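Local coordinates for purine nucleoside phosphorylase (Thermus thermophilus, PDB 1ODK) that catalyses the reversible phosphorolysis of purine nucleosides, releasing the free purine base and the sugar as its 1-phosphate, at the interface of chains A and B and the interface of chains A and C. Coordinates in Å, arbitrary orientation; residue numbers count along the deposited sequence, not the author numbering. Chains: chain A/B/C, Purine nucleoside phosphorylase.

Contact 1 joins chain A to chain B, whereas contacts 2 and 3 lie on the same A-C interface. The C-alpha centres of contacts 2 and 3 are about 11 Å apart, and both use A:Leu152 and C:Tyr125. The C-alpha centre of contact 1 is about 20 Å from that of contact 2 and about 17 Å from that of contact 3, so chain A meets its two neighbours at separate patches. Helix 114-120 serves contacts 1 and 2, and strand 108-112 serves contacts 1 and 3. Both interfaces are two-fold, and the six copies in the deposited assembly fit the hexamers known among phosphorylase-superfamily enzymes, probably the working form here.

Contact 1: the interface of chains A and B. Residues chain A 66, 68, 112, 114-115, 157-158, 180; chain B 68, 114-115, 118-119, 157.
In this part of the two-fold interface, the direct hydrogen bonds across run to the B:Gln118 side-chain carbonyl, with a twin set implied. With CG anti to the backbone N and an extended chain, B:Gln118 brings OE1 to two successive chain A amides. The bond from A:Ala158 N to B:Gln118 OE1 is 2.9 Å and nearly straight (170° at H), although the donor stands above the carbonyl plane. A:Asp157 N approaches B:Gln118 OE1 in that plane, at 3.2 Å and less straight (145°). Within chain A, as in chain B, A:Gly114 N at the start of helix 114-120 donates to A:Asp157 OD1 over 2.7 Å, about 28° above the carboxylate plane; the helix end would probably favour the charged acid.

Water 2 bonds A:Asp157 O and B:Pro68 O, water 1 makes the twin link, and water 3 connects A:Leu112 O with B:Gly114 O.

Among apolar contacts, A:Pro68 and B:Pro68 meet tip to tip, A:Pro68 CD to B:Pro68 CG at 3.6 Å, and A:Met180 CE reaches B:Pro68 CB at 3.7 Å. With no side chain at either glycine, A:Gly114 CA and B:Gly114 CA come to 3.7 Å. A:Ala158 CB sits over the rim of one B:Tyr119 ring face, 3.9 Å from CE1.

Contact 2: the interface of chains A and C. Residues chain A 152, 170, 172-173; chain C 119-120, 125, 187, 190-191.
At the edges of the flat groups, C:Leu187 CD1 lies in the plane of the A:Tyr173 ring, and A:Tyr173 O in the plane of the C:Tyr125 ring. C:Met191 and C:Leu120 come obliquely from opposite sides of the A:Tyr173 ring. The C:Tyr119 ring has water 6 at its rim, and the C:Arg190 guanidinium has water 4. In this phosphorylase-superfamily alpha-beta protein, the patch inserts the loop residue A:Tyr173, just after helix 164-171, between helices 114-120 and 182-191 of chain C.

A:Tyr173 hides 122 Å² against chain C. Its CG is anti to its own carbonyl carbon (chi1 -72°), and the ring runs alongside C:Met191, pointing the same way. C:Met191 bends at chi3, bringing SD to 3.6 Å from A:Tyr173 CE1. On the neighbouring ring carbon, A:Tyr173 CD1 meets C:Leu187 CD1 at 3.8 Å and C:Leu120 CD2 at 3.9 Å.

The backbone of the same residue is held separately. C:Tyr125 OH donates to A:Tyr173 O over 2.7 Å, lying in the carbonyl plane at a C=O...O angle of 159°. C:Tyr125 has CG anti to its backbone N (chi1 -170°), and the A:Leu152 side chain crosses that of C:Tyr125 at about a right angle, with A:Leu152 CD1 3.7 Å from C:Tyr125 OH.

Water 6 bonds A:Tyr173 OH and C:Tyr119 O, water 5 bonds the backbone O atoms of A:Arg172 (poorly ordered) and C:Met191, and water 4 bonds A:Leu152 N and C:Arg190 NE and NH2.

Contact 3: the interface of chains A and C. Residues chain A 109-111, 125-128, 152; chain C 109-111, 125-128, 152.
From CB, which leaves strand 152-156 with CG anti to the carbonyl carbon (chi1 -66°), the A:Leu152 side chain runs into a two-fold seam of this phosphorylase-superfamily enzyme. A:Leu152 CG comes first, 3.7 Å from C:Val128 CG2. The chain then forks: A:Leu152 CD2 meets the same methyl, C:Val128 CG2, at 3.6 Å, while A:Leu152 CD1 lies 3.8 Å from C:Ala126 O and continues to the C:Tyr125 tip. A:Leu152 and C:Val128 thus meet tip to tip, and the valine CG2 occupies the crowded position between its own backbone N and carbonyl carbon. An alanine at A:Leu152 would lose CG, CD1 and CD2, and would probably loosen the packing on C:Val128, C:Ala126 and C:Tyr125.

C:Leu152 repeats this, and A:Val128 and C:Val128 slide past each other in opposite directions, A:Val128 CG1 to C:Val128 CG1 at 4.1 Å. The A:Val110 side chain crosses that of C:Tyr125 obliquely, with A:Val110 CG1 3.9 Å from C:Tyr125 CA.

At the axis, A:Tyr125 O and C:Tyr125 O come within 2.9 Å, an unfavourable approach of two acceptors. Water 7 probably relieves it, bonding both oxygens and the A:Tyr125 and C:Tyr125 amides; A:Tyr125 N points at it nearly straight (174° at H).

Contact 1: the interface of chains A and B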
loop_
_atom_site.group_PDB
_atom_site.type_symbol
_atom_site.label_atom_id
_atom_site.label_comp_id
_atom_site.label_asym_id
_atom_site.label_seq_id
_atom_site.Cartn_x
_atom_site.Cartn_y
_atom_site.Cartn_z
ATOM N N GLY A 66 8.005 22.513 2.824
ATOM C CA GLY A 66 7.188 21.309 2.816
ATOM C C GLY A 66 5.802 21.485 2.234
ATOM O O GLY A 66 5.225 22.575 2.304
ATOM N N PRO A 68 2.992 20.354 3.341
ATOM C CA PRO A 68 1.889 20.654 4.260
ATOM C C PRO A 68 1.724 22.165 4.449
ATOM O O PRO A 68 0.610 22.681 4.464
ATOM C CB PRO A 68 2.309 19.943 5.546
ATOM C CG PRO A 68 3.057 18.748 5.026
ATOM C CD PRO A 68 3.915 19.368 3.935
ATOM N N LEU A 112 6.412 12.379 -3.838
ATOM C CA LEU A 112 6.964 11.526 -2.790
ATOM C C LEU A 112 6.529 12.082 -1.440
ATOM O O LEU A 112 7.072 11.710 -0.398
ATOM C CB LEU A 112 8.493 11.509 -2.871
ATOM C CG LEU A 112 9.076 11.059 -4.211
ATOM C CD1 LEU A 112 10.602 11.127 -4.170
ATOM C CD2 LEU A 112 8.611 9.642 -4.507
ATOM N N GLY A 114 3.467 13.235 1.554
ATOM C CA GLY A 114 2.231 12.767 2.153
ATOM C C GLY A 114 1.052 13.708 2.010
ATOM O O GLY A 114 -0.085 13.304 2.243
ATOM N N THR A 115 1.297 14.961 1.637
ATOM C CA THR A 115 0.196 15.909 1.488
ATOM C C THR A 115 -0.636 15.521 0.271
ATOM O O THR A 115 -1.865 15.425 0.348
ATOM C CB THR A 115 0.706 17.360 1.322
ATOM O OG1 THR A 115 1.440 17.747 2.490
ATOM C CG2 THR A 115 -0.464 18.321 1.127
ATOM N N ASP A 157 9.283 14.859 1.453
ATOM C CA ASP A 157 8.941 15.289 2.805
ATOM C C ASP A 157 10.128 15.283 3.762
ATOM O O ASP A 157 10.287 16.201 4.559
ATOM C CB ASP A 157 7.863 14.371 3.394
ATOM C CG ASP A 157 6.465 14.716 2.921
ATOM O OD1 ASP A 157 5.565 13.871 3.113
ATOM O OD2 ASP A 157 6.255 15.823 2.375
ATOM N N ALA A 158 10.952 14.241 3.688
ATOM C CA ALA A 158 12.092 14.108 4.587
ATOM C C ALA A 158 13.417 14.544 3.979
ATOM O O ALA A 158 14.151 13.741 3.406
ATOM C CB ALA A 158 12.181 12.664 5.091
ATOM N N MET A 180 10.538 20.510 -2.121
ATOM C CA MET A 180 9.518 20.059 -1.178
ATOM C C MET A 180 8.163 20.762 -1.260
ATOM O O MET A 180 7.467 20.865 -0.250
ATOM C CB MET A 180 10.076 20.215 0.247
ATOM C CG MET A 180 11.432 19.550 0.457
ATOM S SD MET A 180 12.218 19.976 2.041
ATOM C CE MET A 180 10.989 19.349 3.195
ATOM N N PRO B 68 7.458 17.994 7.601
ATOM C CA PRO B 68 8.687 18.172 6.817
ATOM C C PRO B 68 9.522 19.325 7.384
ATOM O O PRO B 68 10.750 19.242 7.470
ATOM C CB PRO B 68 8.166 18.486 5.410
ATOM C CG PRO B 68 6.848 17.760 5.363
ATOM C CD PRO B 68 6.267 18.063 6.734
ATOM N N GLY B 114 3.616 12.084 5.624
ATOM C CA GLY B 114 4.582 11.446 4.744
ATOM C C GLY B 114 6.034 11.529 5.185
ATOM O O GLY B 114 6.887 10.822 4.653
ATOM N N THR B 115 6.334 12.397 6.146
ATOM C CA THR B 115 7.704 12.515 6.617
ATOM C C THR B 115 8.094 11.270 7.409
ATOM O O THR B 115 9.152 10.689 7.176
ATOM C CB THR B 115 7.897 13.775 7.498
ATOM O OG1 THR B 115 7.574 14.939 6.730
ATOM C CG2 THR B 115 9.346 13.886 7.973
ATOM N N GLN B 118 8.449 8.420 4.987
ATOM C CA GLN B 118 9.697 8.381 4.230
ATOM C C GLN B 118 10.835 7.820 5.081
ATOM O O GLN B 118 11.581 6.953 4.626
ATOM C CB GLN B 118 10.065 9.782 3.721
ATOM C CG GLN B 118 11.119 9.771 2.625
ATOM C CD GLN B 118 11.436 11.158 2.096
ATOM O OE1 GLN B 118 10.548 12.003 1.963
ATOM N NE2 GLN B 118 12.704 11.393 1.776
ATOM N N TYR B 119 10.971 8.309 6.313
ATOM C CA TYR B 119 12.020 7.822 7.210
ATOM C C TYR B 119 11.860 6.320 7.467
ATOM O O TYR B 119 12.845 5.583 7.534
ATOM C CB TYR B 119 11.969 8.548 8.561
ATOM C CG TYR B 119 12.664 9.893 8.609
ATOM C CD1 TYR B 119 11.937 11.076 8.786
ATOM C CD2 TYR B 119 14.055 9.977 8.549
ATOM C CE1 TYR B 119 12.588 12.310 8.910
ATOM C CE2 TYR B 119 14.714 11.202 8.671
ATOM C CZ TYR B 119 13.978 12.360 8.857
ATOM O OH TYR B 119 14.637 13.554 9.031
ATOM N N ASP B 157 -0.851 15.790 7.190
ATOM C CA ASP B 157 -0.176 16.635 6.202
ATOM C C ASP B 157 -1.107 17.649 5.544
ATOM O O ASP B 157 -0.720 18.796 5.318
ATOM C CB ASP B 157 0.434 15.771 5.088
ATOM C CG ASP B 157 1.773 15.171 5.468
ATOM O OD1 ASP B 157 2.238 14.269 4.740
ATOM O OD2 ASP B 157 2.366 15.601 6.479
HETATM O O HOH W 1 -1.619 21.117 4.665
HETATM O O HOH W 2 12.072 17.150 6.307
HETATM O O HOH W 3 6.393 10.463 2.071
#

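Contact 2: the interface of chains A and C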
loop_
_atom_site.group_PDB
_atom_site.type_symbol
_atom_site.label_atom_id
_atom_site.label_comp_id
_atom_site.label_asym_id
_atom_site.label_seq_id
_atom_site.Cartn_x
_atom_site.Cartn_y
_atom_site.Cartn_z
ATOM N N LEU A 152 11.193 16.878 -15.016
ATOM C CA LEU A 152 10.655 16.514 -13.715
ATOM C C LEU A 152 11.497 16.889 -12.504
ATOM O O LEU A 152 12.720 16.947 -12.566
ATOM C CB LEU A 152 10.424 15.000 -13.650
ATOM C CG LEU A 152 9.365 14.337 -14.530
ATOM C CD1 LEU A 152 9.504 12.817 -14.437
ATOM C CD2 LEU A 152 7.979 14.789 -14.083
ATOM N N TRP A 170 16.775 8.067 -8.721
ATOM C CA TRP A 170 15.614 8.765 -9.280
ATOM C C TRP A 170 15.955 9.507 -10.563
ATOM O O TRP A 170 15.095 9.707 -11.421
ATOM C CB TRP A 170 15.034 9.753 -8.264
ATOM C CG TRP A 170 14.120 9.115 -7.276
ATOM C CD1 TRP A 170 14.378 8.862 -5.959
ATOM C CD2 TRP A 170 12.800 8.622 -7.531
ATOM N NE1 TRP A 170 13.296 8.240 -5.376
ATOM C CE2 TRP A 170 12.315 8.081 -6.319
ATOM C CE3 TRP A 170 11.981 8.582 -8.667
ATOM C CZ2 TRP A 170 11.043 7.506 -6.209
ATOM C CZ3 TRP A 170 10.712 8.009 -8.557
ATOM C CH2 TRP A 170 10.260 7.480 -7.334
ATOM N N ARG A 172 17.677 8.444 -12.933
ATOM C CA ARG A 172 17.588 7.514 -14.049
ATOM C C ARG A 172 16.145 7.421 -14.547
ATOM O O ARG A 172 15.876 6.862 -15.616
ATOM C CB ARG A 172 18.110 6.136 -13.622
ATOM C CG ARG A 172 19.591 6.141 -13.235
ATOM C CD ARG A 172 20.142 4.732 -13.013
ATOM N NE ARG A 172 20.243 4.355 -11.602
ATOM C CZ ARG A 172 21.079 4.913 -10.729
ATOM N NH1 ARG A 172 21.899 5.886 -11.108
ATOM N NH2 ARG A 172 21.109 4.488 -9.474
ATOM N N TYR A 173 15.225 7.990 -13.771
ATOM C CA TYR A 173 13.813 7.982 -14.120
ATOM C C TYR A 173 13.330 9.352 -14.566
ATOM O O TYR A 173 12.131 9.584 -14.702
ATOM C CB TYR A 173 12.994 7.469 -12.937
ATOM C CG TYR A 173 13.185 5.987 -12.744
ATOM C CD1 TYR A 173 12.334 5.068 -13.365
ATOM C CD2 TYR A 173 14.262 5.496 -12.010
ATOM C CE1 TYR A 173 12.553 3.698 -13.258
ATOM C CE2 TYR A 173 14.493 4.125 -11.899
ATOM C CZ TYR A 173 13.634 3.235 -12.524
ATOM O OH TYR A 173 13.859 1.881 -12.413
ATOM N N TYR C 119 7.759 -1.669 -12.978
ATOM C CA TYR C 119 9.034 -1.020 -13.294
ATOM C C TYR C 119 9.513 -0.121 -12.150
ATOM O O TYR C 119 10.716 0.013 -11.919
ATOM C CB TYR C 119 8.909 -0.151 -14.550
ATOM C CG TYR C 119 9.055 -0.871 -15.876
ATOM C CD1 TYR C 119 7.994 -0.918 -16.785
ATOM C CD2 TYR C 119 10.274 -1.439 -16.258
ATOM C CE1 TYR C 119 8.145 -1.507 -18.047
ATOM C CE2 TYR C 119 10.436 -2.030 -17.514
ATOM C CZ TYR C 119 9.368 -2.055 -18.405
ATOM O OH TYR C 119 9.537 -2.593 -19.663
ATOM N N LEU C 120 8.569 0.500 -11.450
ATOM C CA LEU C 120 8.882 1.423 -10.353
ATOM C C LEU C 120 8.860 0.771 -8.977
ATOM O O LEU C 120 9.146 1.423 -7.967
ATOM C CB LEU C 120 7.888 2.592 -10.369
ATOM C CG LEU C 120 7.927 3.560 -11.558
ATOM C CD1 LEU C 120 6.585 4.264 -11.702
ATOM C CD2 LEU C 120 9.038 4.581 -11.363
ATOM N N TYR C 125 5.156 8.296 -9.049
ATOM C CA TYR C 125 5.812 8.799 -10.246
ATOM C C TYR C 125 4.861 9.710 -11.006
ATOM O O TYR C 125 3.647 9.687 -10.783
ATOM C CB TYR C 125 6.243 7.627 -11.143
ATOM C CG TYR C 125 7.142 8.034 -12.301
ATOM C CD1 TYR C 125 8.405 8.576 -12.065
ATOM C CD2 TYR C 125 6.716 7.907 -13.625
ATOM C CE1 TYR C 125 9.226 8.985 -13.120
ATOM C CE2 TYR C 125 7.531 8.312 -14.691
ATOM C CZ TYR C 125 8.785 8.852 -14.428
ATOM O OH TYR C 125 9.600 9.266 -15.467
ATOM N N LEU C 187 7.056 6.657 -19.067
ATOM C CA LEU C 187 8.064 6.159 -18.132
ATOM C C LEU C 187 9.268 5.613 -18.889
ATOM O O LEU C 187 10.405 5.967 -18.588
ATOM C CB LEU C 187 7.492 5.050 -17.241
ATOM C CG LEU C 187 8.485 4.286 -16.343
ATOM C CD1 LEU C 187 9.126 5.218 -15.310
ATOM C CD2 LEU C 187 7.747 3.153 -15.639
ATOM N N ARG C 190 11.700 8.169 -20.334
ATOM C CA ARG C 190 12.729 8.654 -19.423
ATOM C C ARG C 190 13.763 7.567 -19.098
ATOM O O ARG C 190 14.965 7.822 -19.111
ATOM C CB ARG C 190 12.092 9.187 -18.128
ATOM C CG ARG C 190 11.351 10.530 -18.272
ATOM C CD ARG C 190 12.267 11.600 -18.869
ATOM N NE ARG C 190 11.880 12.979 -18.545
ATOM C CZ ARG C 190 10.840 13.630 -19.061
ATOM N NH1 ARG C 190 10.042 13.041 -19.939
ATOM N NH2 ARG C 190 10.616 14.893 -18.720
ATOM N N MET C 191 13.304 6.350 -18.824
ATOM C CA MET C 191 14.214 5.251 -18.493
ATOM C C MET C 191 15.193 4.891 -19.601
ATOM O O MET C 191 16.374 4.634 -19.337
ATOM C CB MET C 191 13.423 3.992 -18.134
ATOM C CG MET C 191 12.616 4.089 -16.853
ATOM S SD MET C 191 11.631 2.615 -16.560
ATOM C CE MET C 191 12.891 1.391 -16.219
HETATM O O HOH W 4 12.955 15.176 -16.752
HETATM O O HOH W 5 17.752 6.356 -17.526
HETATM O O HOH W 6 12.721 -0.788 -13.353
#

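Contact 3: the interface of chains A and C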
loop_
_atom_site.group_PDB
_atom_site.type_symbol
_atom_site.label_atom_id
_atom_site.label_comp_id
_atom_site.label_asym_id
_atom_site.label_seq_id
_atom_site.Cartn_x
_atom_site.Cartn_y
_atom_site.Cartn_z
ATOM N N ALA A 109 5.929 16.943 -11.204
ATOM C CA ALA A 109 6.578 16.684 -9.928
ATOM C C ALA A 109 6.233 15.313 -9.386
ATOM O O ALA A 109 5.071 15.026 -9.120
ATOM C CB ALA A 109 6.168 17.754 -8.909
ATOM N N VAL A 110 7.239 14.461 -9.224
ATOM C CA VAL A 110 7.002 13.134 -8.667
ATOM C C VAL A 110 6.518 13.383 -7.239
ATOM O O VAL A 110 7.177 14.084 -6.466
ATOM C CB VAL A 110 8.300 12.292 -8.641
ATOM C CG1 VAL A 110 8.053 10.958 -7.948
ATOM C CG2 VAL A 110 8.779 12.053 -10.064
ATOM N N PRO A 111 5.352 12.827 -6.877
ATOM C CA PRO A 111 4.790 13.009 -5.536
ATOM C C PRO A 111 5.298 12.039 -4.474
ATOM O O PRO A 111 4.684 11.005 -4.230
ATOM C CB PRO A 111 3.294 12.859 -5.780
ATOM C CG PRO A 111 3.259 11.759 -6.808
ATOM C CD PRO A 111 4.397 12.127 -7.761
ATOM N N TYR A 125 -1.098 9.424 -9.200
ATOM C CA TYR A 125 -1.368 10.723 -9.799
ATOM C C TYR A 125 -0.124 11.242 -10.503
ATOM O O TYR A 125 0.984 10.754 -10.269
ATOM C CB TYR A 125 -1.801 11.723 -8.718
ATOM C CG TYR A 125 -2.348 13.022 -9.276
ATOM C CD1 TYR A 125 -3.515 13.032 -10.038
ATOM C CD2 TYR A 125 -1.699 14.234 -9.047
ATOM C CE1 TYR A 125 -4.024 14.212 -10.557
ATOM C CE2 TYR A 125 -2.202 15.430 -9.563
ATOM C CZ TYR A 125 -3.370 15.408 -10.315
ATOM O OH TYR A 125 -3.899 16.579 -10.805
ATOM N N ALA A 126 -0.313 12.224 -11.375
ATOM C CA ALA A 126 0.794 12.830 -12.106
ATOM C C ALA A 126 0.690 14.341 -11.943
ATOM O O ALA A 126 0.070 15.017 -12.766
ATOM C CB ALA A 126 0.723 12.454 -13.584
ATOM N N PRO A 127 1.297 14.890 -10.873
ATOM C CA PRO A 127 1.253 16.335 -10.618
ATOM C C PRO A 127 1.923 17.106 -11.748
ATOM O O PRO A 127 3.112 16.923 -12.021
ATOM C CB PRO A 127 2.007 16.485 -9.291
ATOM C CG PRO A 127 1.841 15.124 -8.631
ATOM C CD PRO A 127 2.037 14.193 -9.806
ATOM N N VAL A 128 1.146 17.954 -12.410
ATOM C CA VAL A 128 1.655 18.759 -13.508
ATOM C C VAL A 128 1.145 20.182 -13.382
ATOM O O VAL A 128 0.069 20.427 -12.836
ATOM C CB VAL A 128 1.198 18.216 -14.891
ATOM C CG1 VAL A 128 1.855 16.866 -15.173
ATOM C CG2 VAL A 128 -0.326 18.093 -14.929
ATOM N N LEU A 152 11.193 16.878 -15.016
ATOM C CA LEU A 152 10.655 16.514 -13.715
ATOM C C LEU A 152 11.497 16.889 -12.504
ATOM O O LEU A 152 12.720 16.947 -12.566
ATOM C CB LEU A 152 10.424 15.000 -13.650
ATOM C CG LEU A 152 9.365 14.337 -14.530
ATOM C CD1 LEU A 152 9.504 12.817 -14.437
ATOM C CD2 LEU A 152 7.979 14.789 -14.083
ATOM N N ALA C 109 0.314 11.472 -17.732
ATOM C CA ALA C 109 -0.608 10.349 -17.630
ATOM C C ALA C 109 -0.624 9.754 -16.234
ATOM O O ALA C 109 0.395 9.266 -15.751
ATOM C CB ALA C 109 -0.236 9.267 -18.654
ATOM N N VAL C 110 -1.787 9.806 -15.589
ATOM C CA VAL C 110 -1.947 9.230 -14.261
ATOM C C VAL C 110 -1.713 7.734 -14.437
ATOM O O VAL C 110 -2.381 7.081 -15.250
ATOM C CB VAL C 110 -3.368 9.476 -13.716
ATOM C CG1 VAL C 110 -3.543 8.775 -12.369
ATOM C CG2 VAL C 110 -3.610 10.974 -13.577
ATOM N N PRO C 111 -0.757 7.171 -13.682
ATOM C CA PRO C 111 -0.440 5.748 -13.777
ATOM C C PRO C 111 -1.327 4.824 -12.942
ATOM O O PRO C 111 -1.009 4.520 -11.794
ATOM C CB PRO C 111 1.021 5.704 -13.344
ATOM C CG PRO C 111 1.036 6.709 -12.222
ATOM C CD PRO C 111 0.162 7.854 -12.746
ATOM N N TYR C 125 5.156 8.296 -9.049
ATOM C CA TYR C 125 5.812 8.799 -10.246
ATOM C C TYR C 125 4.861 9.710 -11.006
ATOM O O TYR C 125 3.647 9.687 -10.783
ATOM C CB TYR C 125 6.243 7.627 -11.143
ATOM C CG TYR C 125 7.142 8.034 -12.301
ATOM C CD1 TYR C 125 8.405 8.576 -12.065
ATOM C CD2 TYR C 125 6.716 7.907 -13.625
ATOM C CE1 TYR C 125 9.226 8.985 -13.120
ATOM C CE2 TYR C 125 7.531 8.312 -14.691
ATOM C CZ TYR C 125 8.785 8.852 -14.428
ATOM O OH TYR C 125 9.600 9.266 -15.467
ATOM N N ALA C 126 5.417 10.522 -11.897
ATOM C CA ALA C 126 4.613 11.430 -12.703
ATOM C C ALA C 126 4.977 11.210 -14.165
ATOM O O ALA C 126 5.859 11.879 -14.706
ATOM C CB ALA C 126 4.891 12.877 -12.299
ATOM N N PRO C 127 4.308 10.253 -14.825
ATOM C CA PRO C 127 4.590 9.970 -16.237
ATOM C C PRO C 127 4.311 11.201 -17.093
ATOM O O PRO C 127 3.183 11.689 -17.129
ATOM C CB PRO C 127 3.624 8.829 -16.569
ATOM C CG PRO C 127 3.326 8.201 -15.223
ATOM C CD PRO C 127 3.218 9.399 -14.321
ATOM N N VAL C 128 5.339 11.698 -17.775
ATOM C CA VAL C 128 5.193 12.860 -18.639
ATOM C C VAL C 128 5.927 12.602 -19.951
ATOM O O VAL C 128 6.859 11.803 -20.005
ATOM C CB VAL C 128 5.769 14.152 -17.986
ATOM C CG1 VAL C 128 4.895 14.586 -16.826
ATOM C CG2 VAL C 128 7.195 13.914 -17.511
ATOM N N LEU C 152 -4.015 16.240 -18.668
ATOM C CA LEU C 152 -3.825 14.864 -18.229
ATOM C C LEU C 152 -4.810 13.838 -18.780
ATOM O O LEU C 152 -5.963 14.146 -19.068
ATOM C CB LEU C 152 -3.927 14.785 -16.704
ATOM C CG LEU C 152 -2.893 15.471 -15.814
ATOM C CD1 LEU C 152 -3.363 15.375 -14.369
ATOM C CD2 LEU C 152 -1.526 14.810 -15.989
HETATM O O HOH W 7 1.942 8.513 -8.767
#